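Local atomic coordinates of protein-tyrosine-phosphatase (Shewanella sp., PDB entry 2Z72), a protein that hydrolyses phosphotyrosine esters as a cold-active protein tyrosine phosphatase, probably by means of a zinc centre of the calcineurin-like phosphoesterase type. Residues R217-D222 against N246-G251. Sequence-based numbering, arbitrary orientation.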
loop_
_atom_site.group_PDB
_atom_site.type_symbol
_atom_site.label_atom_id
_atom_site.label_comp_id
_atom_site.label_asym_id
_atom_site.label_seq_id
_atom_site.Cartn_x
_atom_site.Cartn_y
_atom_site.Cartn_z
ATOM N N ARG A 217 -14.352 -17.052 12.868
ATOM C CA ARG A 217 -13.436 -16.618 13.915
ATOM C C ARG A 217 -13.890 -15.365 14.664
ATOM O O ARG A 217 -13.211 -14.972 15.589
ATOM C CB ARG A 217 -12.045 -16.374 13.316
ATOM C CG ARG A 217 -11.423 -17.728 12.859
ATOM C CD ARG A 217 -9.978 -17.494 12.475
ATOM N NE ARG A 217 -9.404 -18.796 12.068
ATOM C CZ ARG A 217 -8.894 -19.669 12.917
ATOM N NH1 ARG A 217 -8.830 -19.457 14.220
ATOM N NH2 ARG A 217 -8.419 -20.812 12.441
ATOM N N GLU A 218 -15.033 -14.789 14.276
ATOM C CA GLU A 218 -15.645 -13.690 14.974
ATOM C C GLU A 218 -14.631 -12.551 15.052
ATOM O O GLU A 218 -14.541 -11.858 16.062
ATOM C CB GLU A 218 -16.058 -14.096 16.387
ATOM C CG GLU A 218 -17.011 -15.285 16.431
ATOM C CD GLU A 218 -17.571 -15.568 17.815
ATOM O OE1 GLU A 218 -18.757 -15.985 17.903
ATOM O OE2 GLU A 218 -16.856 -15.396 18.830
ATOM N N LEU A 219 -13.895 -12.307 13.976
ATOM C CA LEU A 219 -12.938 -11.206 13.961
ATOM C C LEU A 219 -13.625 -9.873 13.792
ATOM O O LEU A 219 -14.777 -9.721 13.398
ATOM C CB LEU A 219 -11.913 -11.424 12.834
ATOM C CG LEU A 219 -10.757 -12.342 13.203
ATOM C CD1 LEU A 219 -10.144 -13.003 12.001
ATOM C CD2 LEU A 219 -9.726 -11.533 13.995
ATOM N N THR A 220 -12.908 -8.816 14.170
ATOM C CA THR A 220 -13.270 -7.435 13.948
ATOM C C THR A 220 -12.099 -6.718 13.267
ATOM O O THR A 220 -10.948 -7.170 13.391
ATOM C CB THR A 220 -13.629 -6.679 15.235
ATOM O OG1 THR A 220 -12.435 -6.580 15.991
ATOM C CG2 THR A 220 -14.731 -7.406 16.010
ATOM N N LEU A 221 -12.406 -5.622 12.602
ATOM C CA LEU A 221 -11.357 -4.802 11.992
ATOM C C LEU A 221 -10.303 -4.432 13.036
ATOM O O LEU A 221 -9.103 -4.572 12.796
ATOM C CB LEU A 221 -11.922 -3.596 11.311
ATOM C CG LEU A 221 -12.101 -3.679 9.774
ATOM C CD1 LEU A 221 -12.892 -4.870 9.364
ATOM C CD2 LEU A 221 -12.629 -2.358 9.250
ATOM N N ASP A 222 -10.722 -3.935 14.221
ATOM C CA ASP A 222 -9.736 -3.440 15.150
ATOM C C ASP A 222 -8.849 -4.559 15.668
ATOM O O ASP A 222 -7.647 -4.386 15.814
ATOM C CB ASP A 222 -10.372 -2.685 16.313
ATOM C CG ASP A 222 -9.323 -2.073 17.209
ATOM O OD1 ASP A 222 -9.197 -2.531 18.315
ATOM O OD2 ASP A 222 -8.530 -1.181 16.830
ATOM N N ASN A 246 -2.098 -17.529 12.123
ATOM C CA ASN A 246 -1.920 -18.344 10.928
ATOM C C ASN A 246 -2.962 -17.995 9.873
ATOM O O ASN A 246 -2.689 -17.765 8.708
ATOM C CB ASN A 246 -1.959 -19.802 11.362
ATOM C CG ASN A 246 -1.651 -20.753 10.225
ATOM O OD1 ASN A 246 -2.151 -20.560 9.105
ATOM N ND2 ASN A 246 -0.844 -21.774 10.463
ATOM N N PHE A 247 -4.209 -17.888 10.326
ATOM C CA PHE A 247 -5.293 -17.397 9.443
ATOM C C PHE A 247 -4.971 -16.045 8.856
ATOM O O PHE A 247 -5.028 -15.819 7.663
ATOM C CB PHE A 247 -6.626 -17.289 10.200
ATOM C CG PHE A 247 -7.665 -16.594 9.369
ATOM C CD1 PHE A 247 -8.229 -15.396 9.789
ATOM C CD2 PHE A 247 -8.055 -17.092 8.153
ATOM C CE1 PHE A 247 -9.136 -14.728 9.019
ATOM C CE2 PHE A 247 -8.990 -16.460 7.367
ATOM C CZ PHE A 247 -9.518 -15.268 7.777
ATOM N N LEU A 248 -4.653 -15.069 9.708
ATOM C CA LEU A 248 -4.464 -13.703 9.284
ATOM C C LEU A 248 -3.323 -13.535 8.303
ATOM O O LEU A 248 -3.398 -12.693 7.399
ATOM C CB LEU A 248 -4.294 -12.770 10.504
ATOM C CG LEU A 248 -5.543 -12.539 11.352
ATOM C CD1 LEU A 248 -5.161 -11.756 12.617
ATOM C CD2 LEU A 248 -6.577 -11.795 10.521
ATOM N N PHE A 249 -2.234 -14.279 8.514
ATOM C CA PHE A 249 -1.038 -14.045 7.724
ATOM C C PHE A 249 -0.893 -14.922 6.515
ATOM O O PHE A 249 -0.049 -14.593 5.640
ATOM C CB PHE A 249 0.224 -14.205 8.602
ATOM C CG PHE A 249 0.526 -12.943 9.395
ATOM C CD1 PHE A 249 -0.104 -12.614 10.560
ATOM C CD2 PHE A 249 1.455 -12.044 8.910
ATOM C CE1 PHE A 249 0.168 -11.445 11.271
ATOM C CE2 PHE A 249 1.749 -10.907 9.632
ATOM C CZ PHE A 249 1.094 -10.589 10.780
ATOM N N PHE A 250 -1.648 -15.993 6.376
ATOM C CA PHE A 250 -1.396 -16.925 5.280
ATOM C C PHE A 250 -2.556 -17.086 4.346
ATOM O O PHE A 250 -3.345 -16.164 4.122
ATOM C CB PHE A 250 -0.812 -18.221 5.900
ATOM C CG PHE A 250 0.483 -17.893 6.631
ATOM C CD1 PHE A 250 0.530 -18.138 8.005
ATOM C CD2 PHE A 250 1.568 -17.319 6.010
ATOM C CE1 PHE A 250 1.677 -17.814 8.712
ATOM C CE2 PHE A 250 2.745 -16.996 6.701
ATOM C CZ PHE A 250 2.746 -17.238 8.079
ATOM N N GLY A 251 -2.691 -18.189 3.617
ATOM C CA GLY A 251 -3.385 -18.260 2.355
ATOM C C GLY A 251 -4.830 -17.947 2.262
ATOM O O GLY A 251 -5.342 -17.516 1.200
#
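Leu219 and Arg217 both reach Phe247, which projects from the helix 243-249 toward the turn that links two helices of residues 212-216 and 221-231. Leu219 CD1 meets the edge of the ring, near its plane, 3.6 Å from Phe247 CE1. The same methyl also touches Leu248, with Leu219 CD1 4.0 Å from Leu248 CD2. Arg217 runs past Phe247 in the opposite direction: its CD is 3.8 Å from Phe247 CD1, and its NE is 3.7 Å from Phe247 CB. The guanidinium and ring planes are inclined by 22°, and the approach is oblique. With CG anti to the backbone N (chi1 171°), Phe247 swings its ring out to both partners. With an alanine here, Leu219 CD1 would probably lose its aromatic neighbour and a gap is likely to open beside Arg217 CD and NE. No hydrogen bond crosses between the segments; the guanidinium is instead fixed by salt bridges from NE to Glu213 and from NH2 to Asp243, tying the first helix to the start of the helix bearing Phe247. Further out, a Schellman motif at Glu218 ends helix 212-216, and Thr220 N-caps the next helix by bonding through OG1 to Lys223 N. Apolar helix-to-turn packing beside a bridging arginine thus joins the turn after helix 212-216 to helix 243-249 within the helical excursion between strands 203-206 and 281-284 of the calcineurin-like phosphoesterase fold.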